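Local coordinates for ABC-type transport system, molybdenum-specific extracellular solute-binding protein (PDB 4KD5) that probably binds molybdate or tungstate outside the cell and delivers it to an ABC transporter for uptake, at residues Y126-L134 with T184-I192; S15-E26 with K222-K230. One frame throughout, in Å; residues are numbered along the deposited sequence. Where two conformers were deposited one is given.

Interaction 1. Residues Y126-L134 with T184-I192; sequences YADEVLTNL and TDEKTHSPI
Val130 and Thr188 bring their CA atoms to 5.2 Å where the final two turns of helix 122-133 lie against the loop joining strands 178-183 and 193-198, a loop that contains a short 3-10 turn, 186-188. This helix-on-loop packing belongs to one lobe of a two-lobed periplasmic binding protein fold of the ModA family. Ile192 slides over Tyr126 and sets its CG1 almost exactly above the ring centre, 3.7 Å from the centroid and 4° off the normal, a CH-pi contact over one face. Tyr126 CG lies anti to the carbonyl carbon (chi1 -71°), which swings the ring off the helix toward the loop. The His189 ring meets it only obliquely, with CD2 3.9 Å from Tyr126 CD1. Glu129 reaches out one helical turn further on: its OE1 takes the backbone N-H of Ser190 at 2.9 Å (155° at the hydrogen), approached from above the carboxylate plane, while OE2 comes close to Ser190 CB. Val130 turns CG2 toward the loop, where it meets both Thr188 OG1 and His189 ND1; Val130 also touches Leu89 of strand 82-94. Thr188 OG1 itself bonds back to Asp185 O, an acceptor that also takes the backbone N-H of Thr188 and so ties the 3-10 turn together. At the opposite end of the contact from Leu134, one water joins the two segments: it sits 2.7 Å from Tyr126 OH and 2.5 Å from Ser190 OG, and donates to Pro191 O at 2.9 Å.

Interaction 2. Residues S15-E26 with K222-K230; sequences SLKEAMAKIEEE and KIFEEFGYK
Phe227 lays its ring flat on the backbone of helix 17-28, one face over Ala19 CA, which sits 3.7 Å from the ring centroid and 11° off the normal. The peptide carbon of Glu18 lies over the same face nearer the rim, and Lys22 CB approaches obliquely. Phe224 is turned differently: it offers an edge to the selenium of the selenomethionine at Met20, SE to CZ 4.0 Å, a Met-aromatic contact, while Ala19 CB and the CD1 of Ile23 reach it obliquely. Small Ala19 thus lets both phenylalanines come in close. Ile223 acts as a knob in a hole formed by Ala19, Lys22, Ile23 and Glu26. Its CG1 stands anti to the carbonyl carbon (chi1 -75°) and carries CD1 to Glu26 CG at 3.6 Å, while the CG2 branch meets Ile23 CD1, also at 3.6 Å. Toward the solvent side, the bent chain of Lys22 makes long ion pairs with Glu226 OE2 (NZ to OE2 3.8 Å) and Glu26 OE2, a loose network in which the lysine lies between two carboxylates. Tyr229 closes the other end. Ser15 and Leu16 are each modelled in two conformers; in one, Leu16 puts CD1 over the Tyr229 ring face, and a weak, tentative hydrogen bond runs from Tyr229 OH to Ser15 O at 2.9 Å. Tyr194 makes an edge-to-face pair with the same ring. Phe224 O accepts the backbone N-H groups of both Phe227 and Tyr229, securing the turn after the helix. The axes of segments 17-26 and 222-226 approach to 9.0 Å at 142°, a roughly antiparallel crossing in one alpha/beta lobe of the periplasmic-binding-protein fold, with Ser15, a predicted molybdate-binding residue, at the start of segment 15-26.

In the fold
Interaction 2 joins residues near the two ends of the chain, and interaction 1 is nested within the long loop it closes. The two lie on opposite sides of the chain's centre, with centres about 25 Å apart; their nearest atoms come to about 5 Å without touching. Both border the predicted molybdate site from different parts of the fold: interaction 2 contains Ser15, whereas the side chain of Tyr126 in interaction 1 is about 3 Å from that of Tyr168. Tyr229 of interaction 2 also comes within about 7 Å of Tyr168, side chain to side chain. A bound 2-butanol lies about 4 Å from the side chain of Tyr126; the side chain of Ser15 is about 12 Å from a bound 2-butanol.

Interaction 1. Residues Y126-L134 with T184-I192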
loop_
_atom_site.group_PDB
_atom_site.type_symbol
_atom_site.label_atom_id
_atom_site.label_comp_id
_atom_site.label_asym_id
_atom_site.label_seq_id
_atom_site.Cartn_x
_atom_site.Cartn_y
_atom_site.Cartn_z
ATOM N N TYR A 126 -6.174 -37.399 9.993
ATOM C CA TYR A 126 -7.178 -36.769 10.845
ATOM C C TYR A 126 -8.300 -37.738 11.199
ATOM O O TYR A 126 -8.916 -37.623 12.255
ATOM C CB TYR A 126 -7.728 -35.488 10.199
ATOM C CG TYR A 126 -6.739 -34.346 10.188
ATOM C CD1 TYR A 126 -6.438 -33.656 11.350
ATOM C CD2 TYR A 126 -6.114 -33.955 9.016
ATOM C CE1 TYR A 126 -5.535 -32.612 11.348
ATOM C CE2 TYR A 126 -5.208 -32.912 8.999
ATOM C CZ TYR A 126 -4.925 -32.244 10.171
ATOM O OH TYR A 126 -4.027 -31.205 10.168
ATOM N N ALA A 127 -8.567 -38.687 10.308
ATOM C CA ALA A 127 -9.523 -39.750 10.601
ATOM C C ALA A 127 -9.001 -40.599 11.753
ATOM O O ALA A 127 -9.764 -41.028 12.617
ATOM C CB ALA A 127 -9.760 -40.608 9.383
ATOM N N ASP A 128 -7.695 -40.842 11.752
ATOM C CA ASP A 128 -7.054 -41.600 12.817
ATOM C C ASP A 128 -7.173 -40.867 14.148
ATOM O O ASP A 128 -7.380 -41.493 15.187
ATOM C CB ASP A 128 -5.582 -41.838 12.487
ATOM C CG ASP A 128 -4.865 -42.617 13.567
ATOM O OD1 ASP A 128 -4.281 -41.991 14.472
ATOM O OD2 ASP A 128 -4.887 -43.860 13.510
ATOM N N GLU A 129 -7.050 -39.543 14.114
ATOM C CA GLU A 129 -7.190 -38.735 15.322
ATOM C C GLU A 129 -8.590 -38.848 15.916
ATOM O O GLU A 129 -8.740 -39.070 17.119
ATOM C CB GLU A 129 -6.864 -37.268 15.043
ATOM C CG GLU A 129 -5.394 -36.972 14.861
ATOM C CD GLU A 129 -5.085 -35.495 15.001
ATOM O OE1 GLU A 129 -5.586 -34.877 15.963
ATOM O OE2 GLU A 129 -4.346 -34.952 14.152
ATOM N N VAL A 130 -9.605 -38.690 15.068
ATOM C CA VAL A 130 -10.999 -38.787 15.499
ATOM C C VAL A 130 -11.303 -40.134 16.157
ATOM O O VAL A 130 -11.798 -40.187 17.281
ATOM C CB VAL A 130 -11.966 -38.557 14.316
ATOM C CG1 VAL A 130 -13.398 -38.831 14.731
ATOM C CG2 VAL A 130 -11.837 -37.138 13.789
ATOM N N LEU A 131 -10.989 -41.217 15.455
ATOM C CA LEU A 131 -11.260 -42.565 15.949
ATOM C C LEU A 131 -10.476 -42.873 17.229
ATOM O O LEU A 131 -10.967 -43.577 18.108
ATOM C CB LEU A 131 -10.966 -43.604 14.861
ATOM C CG LEU A 131 -11.735 -43.464 13.547
ATOM C CD1 LEU A 131 -11.350 -44.558 12.564
ATOM C CD2 LEU A 131 -13.231 -43.493 13.786
ATOM N N THR A 132 -9.264 -42.331 17.327
ATOM C CA THR A 132 -8.438 -42.471 18.527
ATOM C C THR A 132 -9.072 -41.746 19.716
ATOM O O THR A 132 -9.299 -42.338 20.771
ATOM C CB THR A 132 -7.019 -41.917 18.289
ATOM O OG1 THR A 132 -6.370 -42.687 17.267
ATOM C CG2 THR A 132 -6.190 -41.967 19.559
ATOM N N ASN A 133 -9.352 -40.460 19.533
ATOM C CA ASN A 133 -9.945 -39.638 20.578
ATOM C C ASN A 133 -11.339 -40.090 21.014
ATOM O O ASN A 133 -11.706 -39.933 22.173
ATOM C CB ASN A 133 -9.964 -38.171 20.136
ATOM C CG ASN A 133 -8.584 -37.553 20.101
ATOM O OD1 ASN A 133 -7.580 -38.227 20.326
ATOM N ND2 ASN A 133 -8.528 -36.254 19.811
ATOM N N LEU A 134 -12.106 -40.644 20.082
ATOM C CA LEU A 134 -13.440 -41.158 20.388
ATOM C C LEU A 134 -13.392 -42.609 20.886
ATOM O O LEU A 134 -14.436 -43.225 21.115
ATOM C CB LEU A 134 -14.368 -41.052 19.174
ATOM C CG LEU A 134 -14.855 -39.660 18.785
ATOM C CD1 LEU A 134 -15.654 -39.712 17.496
ATOM C CD2 LEU A 134 -15.709 -39.078 19.886
ATOM N N THR A 184 -17.641 -34.539 11.673
ATOM C CA THR A 184 -16.993 -34.862 12.940
ATOM C C THR A 184 -16.860 -33.606 13.785
ATOM O O THR A 184 -16.650 -32.515 13.251
ATOM C CB THR A 184 -15.604 -35.520 12.748
ATOM O OG1 THR A 184 -14.680 -34.570 12.207
ATOM C CG2 THR A 184 -15.702 -36.722 11.822
ATOM N N ASP A 185 -16.967 -33.762 15.090
ATOM C CA ASP A 185 -16.802 -32.655 16.001
ATOM C C ASP A 185 -15.380 -32.137 15.888
ATOM O O ASP A 185 -14.436 -32.903 15.837
ATOM C CB ASP A 185 -17.073 -33.129 17.423
ATOM C CG ASP A 185 -17.463 -32.010 18.346
ATOM O OD1 ASP A 185 -17.041 -30.864 18.113
ATOM O OD2 ASP A 185 -18.193 -32.272 19.317
ATOM N N GLU A 186 -15.235 -30.826 15.867
ATOM C CA GLU A 186 -13.921 -30.203 15.737
ATOM C C GLU A 186 -13.026 -30.453 16.950
ATOM O O GLU A 186 -11.801 -30.459 16.831
ATOM C CB GLU A 186 -14.074 -28.699 15.486
ATOM C CG GLU A 186 -14.758 -28.347 14.173
ATOM C CD GLU A 186 -13.886 -27.484 13.278
ATOM O OE1 GLU A 186 -14.380 -27.022 12.229
ATOM O OE2 GLU A 186 -12.704 -27.272 13.626
ATOM N N LYS A 187 -13.645 -30.659 18.110
ATOM C CA LYS A 187 -12.926 -30.930 19.356
ATOM C C LYS A 187 -12.115 -32.222 19.298
ATOM O O LYS A 187 -11.220 -32.442 20.113
ATOM C CB LYS A 187 -13.913 -31.055 20.522
ATOM C CG LYS A 187 -14.767 -29.829 20.821
ATOM C CD LYS A 187 -15.918 -30.211 21.763
ATOM C CE LYS A 187 -16.684 -28.998 22.281
ATOM N NZ LYS A 187 -15.946 -28.269 23.351
ATOM N N THR A 188 -12.442 -33.078 18.334
ATOM C CA THR A 188 -11.919 -34.442 18.288
ATOM C C THR A 188 -10.650 -34.623 17.446
ATOM O O THR A 188 -10.150 -35.742 17.322
ATOM C CB THR A 188 -12.995 -35.430 17.798
ATOM O OG1 THR A 188 -13.351 -35.116 16.447
ATOM C CG2 THR A 188 -14.235 -35.340 18.669
ATOM N N HIS A 189 -10.142 -33.536 16.865
ATOM C CA HIS A 189 -8.928 -33.600 16.044
ATOM C C HIS A 189 -8.205 -32.258 15.924
ATOM O O HIS A 189 -8.785 -31.202 16.180
ATOM C CB HIS A 189 -9.248 -34.146 14.645
ATOM C CG HIS A 189 -10.081 -33.244 13.821
ATOM N ND1 HIS A 189 -11.493 -33.229 13.893
ATOM C CD2 HIS A 189 -9.782 -32.308 12.892
ATOM C CE1 HIS A 189 -11.949 -32.343 13.064
ATOM N NE2 HIS A 189 -10.961 -31.756 12.435
ATOM N N SER A 190 -6.931 -32.315 15.538
ATOM C CA SER A 190 -6.125 -31.117 15.320
ATOM C C SER A 190 -6.735 -30.280 14.198
ATOM O O SER A 190 -7.240 -30.832 13.220
ATOM C CB SER A 190 -4.696 -31.515 14.952
ATOM O OG SER A 190 -3.858 -30.384 14.820
ATOM N N PRO A 191 -6.697 -28.944 14.338
ATOM C CA PRO A 191 -7.294 -28.045 13.341
ATOM C C PRO A 191 -6.764 -28.303 11.933
ATOM O O PRO A 191 -5.546 -28.359 11.731
ATOM C CB PRO A 191 -6.844 -26.661 13.814
ATOM C CG PRO A 191 -6.659 -26.819 15.284
ATOM C CD PRO A 191 -6.110 -28.202 15.467
ATOM N N ILE A 192 -7.677 -28.469 10.979
ATOM C CA ILE A 192 -7.320 -28.647 9.576
ATOM C C ILE A 192 -7.363 -27.280 8.891
ATOM O O ILE A 192 -8.356 -26.928 8.259
ATOM C CB ILE A 192 -8.295 -29.612 8.873
ATOM C CG1 ILE A 192 -8.545 -30.852 9.739
ATOM C CG2 ILE A 192 -7.766 -30.019 7.504
ATOM C CD1 ILE A 192 -9.515 -31.859 9.136
HETATM O O HOH W 1 -3.290 -30.021 12.426
#

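Interaction 2. Residues S15-E26 with K222-K230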
loop_
_atom_site.group_PDB
_atom_site.type_symbol
_atom_site.label_atom_id
_atom_site.label_comp_id
_atom_site.label_asym_id
_atom_site.label_seq_id
_atom_site.Cartn_x
_atom_site.Cartn_y
_atom_site.Cartn_z
ATOM N N SER A 15 -4.773 -28.232 -3.699
ATOM C CA SER A 15 -6.147 -28.551 -3.345
ATOM C C SER A 15 -7.059 -27.335 -3.493
ATOM O O SER A 15 -8.273 -27.479 -3.628
ATOM C CB SER A 15 -6.198 -29.074 -1.911
ATOM O OG SER A 15 -5.041 -29.836 -1.606
ATOM N N LEU A 16 -6.466 -26.145 -3.472
ATOM C CA LEU A 16 -7.227 -24.897 -3.542
ATOM C C LEU A 16 -7.549 -24.453 -4.965
ATOM O O LEU A 16 -8.232 -23.450 -5.156
ATOM C CB LEU A 16 -6.474 -23.764 -2.832
ATOM C CG LEU A 16 -6.370 -23.700 -1.305
ATOM C CD1 LEU A 16 -7.736 -23.837 -0.663
ATOM C CD2 LEU A 16 -5.421 -24.745 -0.757
ATOM N N LYS A 17 -7.054 -25.190 -5.957
ATOM C CA LYS A 17 -7.152 -24.767 -7.366
ATOM C C LYS A 17 -8.536 -24.321 -7.837
ATOM O O LYS A 17 -8.669 -23.309 -8.530
ATOM C CB LYS A 17 -6.595 -25.841 -8.316
ATOM C CG LYS A 17 -6.908 -25.589 -9.791
ATOM C CD LYS A 17 -6.230 -26.596 -10.727
ATOM C CE LYS A 17 -4.882 -26.087 -11.222
ATOM N NZ LYS A 17 -4.262 -26.984 -12.241
ATOM N N GLU A 18 -9.563 -25.069 -7.450
ATOM C CA GLU A 18 -10.921 -24.761 -7.885
ATOM C C GLU A 18 -11.451 -23.483 -7.239
ATOM O O GLU A 18 -12.194 -22.730 -7.862
ATOM C CB GLU A 18 -11.863 -25.940 -7.620
ATOM C CG GLU A 18 -11.395 -27.261 -8.220
ATOM C CD GLU A 18 -10.472 -28.034 -7.296
ATOM O OE1 GLU A 18 -10.934 -28.470 -6.222
ATOM O OE2 GLU A 18 -9.284 -28.202 -7.641
ATOM N N ALA A 19 -11.053 -23.231 -5.998
ATOM C CA ALA A 19 -11.496 -22.030 -5.294
ATOM C C ALA A 19 -10.781 -20.779 -5.800
ATOM O O ALA A 19 -11.386 -19.712 -5.922
ATOM C CB ALA A 19 -11.293 -22.181 -3.800
HETATM N N MSE A 20 -9.492 -20.922 -6.097
HETATM C CA MSE A 20 -8.652 -19.797 -6.506
HETATM C C MSE A 20 -9.040 -19.234 -7.866
HETATM O O MSE A 20 -8.738 -18.082 -8.178
HETATM C CB MSE A 20 -7.178 -20.201 -6.517
HETATM C CG MSE A 20 -6.604 -20.537 -5.154
HETATM SE SE MSE A 20 -6.945 -19.182 -3.810
HETATM C CE MSE A 20 -5.881 -17.757 -4.567
ATOM N N ALA A 21 -9.706 -20.047 -8.677
ATOM C CA ALA A 21 -10.187 -19.595 -9.978
ATOM C C ALA A 21 -11.348 -18.610 -9.833
ATOM O O ALA A 21 -11.431 -17.627 -10.570
ATOM C CB ALA A 21 -10.592 -20.780 -10.830
ATOM N N LYS A 22 -12.247 -18.878 -8.892
ATOM C CA LYS A 22 -13.347 -17.961 -8.609
ATOM C C LYS A 22 -12.816 -16.731 -7.871
ATOM O O LYS A 22 -13.363 -15.639 -8.003
ATOM C CB LYS A 22 -14.429 -18.663 -7.785
ATOM C CG LYS A 22 -15.677 -17.835 -7.518
ATOM C CD LYS A 22 -16.529 -17.683 -8.770
ATOM C CE LYS A 22 -18.015 -17.595 -8.434
ATOM N NZ LYS A 22 -18.359 -16.451 -7.545
ATOM N N ILE A 23 -11.745 -16.918 -7.102
ATOM C CA ILE A 23 -11.068 -15.805 -6.436
ATOM C C ILE A 23 -10.473 -14.819 -7.457
ATOM O O ILE A 23 -10.538 -13.599 -7.272
ATOM C CB ILE A 23 -9.957 -16.308 -5.478
ATOM C CG1 ILE A 23 -10.558 -16.996 -4.247
ATOM C CG2 ILE A 23 -9.045 -15.167 -5.057
ATOM C CD1 ILE A 23 -11.333 -16.068 -3.331
ATOM N N GLU A 24 -9.906 -15.352 -8.536
ATOM C CA GLU A 24 -9.298 -14.525 -9.576
ATOM C C GLU A 24 -10.317 -13.665 -10.322
ATOM O O GLU A 24 -10.137 -12.457 -10.451
ATOM C CB GLU A 24 -8.513 -15.398 -10.565
ATOM C CG GLU A 24 -7.047 -15.590 -10.223
ATOM C CD GLU A 24 -6.388 -16.691 -11.038
ATOM O OE1 GLU A 24 -5.468 -16.383 -11.825
ATOM O OE2 GLU A 24 -6.787 -17.864 -10.885
ATOM N N GLU A 25 -11.385 -14.293 -10.809
ATOM C CA GLU A 25 -12.419 -13.578 -11.558
ATOM C C GLU A 25 -13.165 -12.568 -10.690
ATOM O O GLU A 25 -13.662 -11.559 -11.188
ATOM C CB GLU A 25 -13.401 -14.559 -12.217
ATOM C CG GLU A 25 -14.694 -14.811 -11.433
ATOM C CD GLU A 25 -15.914 -14.219 -12.118
ATOM O OE1 GLU A 25 -17.049 -14.629 -11.790
ATOM O OE2 GLU A 25 -15.739 -13.334 -12.982
ATOM N N GLU A 26 -13.226 -12.832 -9.389
ATOM C CA GLU A 26 -13.965 -11.973 -8.472
ATOM C C GLU A 26 -13.127 -10.796 -7.989
ATOM O O GLU A 26 -13.658 -9.722 -7.718
ATOM C CB GLU A 26 -14.473 -12.790 -7.281
ATOM C CG GLU A 26 -15.805 -12.334 -6.713
ATOM C CD GLU A 26 -16.987 -12.780 -7.554
ATOM O OE1 GLU A 26 -18.138 -12.537 -7.135
ATOM O OE2 GLU A 26 -16.770 -13.372 -8.632
ATOM N N LYS A 222 -16.859 -16.268 1.639
ATOM C CA LYS A 222 -18.027 -16.905 1.030
ATOM C C LYS A 222 -17.694 -17.634 -0.270
ATOM O O LYS A 222 -18.399 -18.562 -0.662
ATOM C CB LYS A 222 -19.150 -15.887 0.789
ATOM C CG LYS A 222 -19.882 -15.443 2.048
ATOM C CD LYS A 222 -21.127 -14.631 1.707
ATOM C CE LYS A 222 -21.778 -14.045 2.953
ATOM N NZ LYS A 222 -23.021 -13.280 2.626
ATOM N N ILE A 223 -16.629 -17.205 -0.938
ATOM C CA ILE A 223 -16.162 -17.880 -2.147
ATOM C C ILE A 223 -15.550 -19.235 -1.794
ATOM O O ILE A 223 -15.837 -20.243 -2.440
ATOM C CB ILE A 223 -15.152 -17.013 -2.933
ATOM C CG1 ILE A 223 -15.881 -15.880 -3.658
ATOM C CG2 ILE A 223 -14.385 -17.845 -3.944
ATOM C CD1 ILE A 223 -14.964 -14.999 -4.468
ATOM N N PHE A 224 -14.723 -19.258 -0.755
ATOM C CA PHE A 224 -14.116 -20.498 -0.296
ATOM C C PHE A 224 -15.168 -21.471 0.240
ATOM O O PHE A 224 -14.964 -22.682 0.210
ATOM C CB PHE A 224 -13.056 -20.217 0.776
ATOM C CG PHE A 224 -11.780 -19.633 0.237
ATOM C CD1 PHE A 224 -10.923 -20.397 -0.539
ATOM C CD2 PHE A 224 -11.425 -18.324 0.527
ATOM C CE1 PHE A 224 -9.741 -19.860 -1.029
ATOM C CE2 PHE A 224 -10.245 -17.786 0.043
ATOM C CZ PHE A 224 -9.403 -18.558 -0.738
ATOM N N GLU A 225 -16.291 -20.941 0.718
ATOM C CA GLU A 225 -17.378 -21.772 1.240
ATOM C C GLU A 225 -18.238 -22.402 0.138
ATOM O O GLU A 225 -18.959 -23.371 0.377
ATOM C CB GLU A 225 -18.225 -20.982 2.252
ATOM C CG GLU A 225 -17.464 -20.620 3.526
ATOM C CD GLU A 225 -18.133 -19.520 4.334
ATOM O OE1 GLU A 225 -19.282 -19.154 4.011
ATOM O OE2 GLU A 225 -17.504 -19.018 5.292
ATOM N N GLU A 226 -18.156 -21.850 -1.069
ATOM C CA GLU A 226 -18.787 -22.464 -2.234
ATOM C C GLU A 226 -18.075 -23.765 -2.573
ATOM O O GLU A 226 -18.646 -24.663 -3.182
ATOM C CB GLU A 226 -18.718 -21.525 -3.445
ATOM C CG GLU A 226 -19.460 -20.207 -3.292
ATOM C CD GLU A 226 -19.190 -19.251 -4.443
ATOM O OE1 GLU A 226 -18.555 -19.672 -5.432
ATOM O OE2 GLU A 226 -19.610 -18.077 -4.361
ATOM N N PHE A 227 -16.812 -23.852 -2.175
ATOM C CA PHE A 227 -15.980 -24.982 -2.554
ATOM C C PHE A 227 -15.740 -25.942 -1.390
ATOM O O PHE A 227 -14.838 -26.782 -1.439
ATOM C CB PHE A 227 -14.664 -24.486 -3.173
ATOM C CG PHE A 227 -14.848 -23.779 -4.493
ATOM C CD1 PHE A 227 -14.770 -24.484 -5.684
ATOM C CD2 PHE A 227 -15.121 -22.419 -4.542
ATOM C CE1 PHE A 227 -14.950 -23.845 -6.902
ATOM C CE2 PHE A 227 -15.302 -21.773 -5.757
ATOM C CZ PHE A 227 -15.216 -22.487 -6.938
ATOM N N GLY A 228 -16.566 -25.821 -0.354
ATOM C CA GLY A 228 -16.555 -26.769 0.747
ATOM C C GLY A 228 -15.657 -26.387 1.907
ATOM O O GLY A 228 -15.609 -27.085 2.923
ATOM N N TYR A 229 -14.940 -25.280 1.763
ATOM C CA TYR A 229 -14.100 -24.802 2.851
ATOM C C TYR A 229 -14.932 -24.056 3.882
ATOM O O TYR A 229 -16.117 -23.793 3.663
ATOM C CB TYR A 229 -12.957 -23.947 2.306
ATOM C CG TYR A 229 -12.045 -24.743 1.417
ATOM C CD1 TYR A 229 -11.027 -25.513 1.954
ATOM C CD2 TYR A 229 -12.217 -24.749 0.044
ATOM C CE1 TYR A 229 -10.195 -26.257 1.148
ATOM C CE2 TYR A 229 -11.389 -25.489 -0.773
ATOM C CZ TYR A 229 -10.383 -26.239 -0.213
ATOM O OH TYR A 229 -9.559 -26.975 -1.022
ATOM N N LYS A 230 -14.313 -23.727 5.010
ATOM C CA LYS A 230 -15.052 -23.153 6.124
ATOM C C LYS A 230 -14.293 -21.992 6.754
ATOM O O LYS A 230 -13.059 -21.965 6.739
ATOM C CB LYS A 230 -15.342 -24.237 7.166
ATOM C CG LYS A 230 -16.602 -24.008 7.973
ATOM C CD LYS A 230 -16.268 -23.454 9.342
ATOM C CE LYS A 230 -17.489 -22.843 10.009
ATOM N NZ LYS A 230 -17.164 -22.310 11.364
#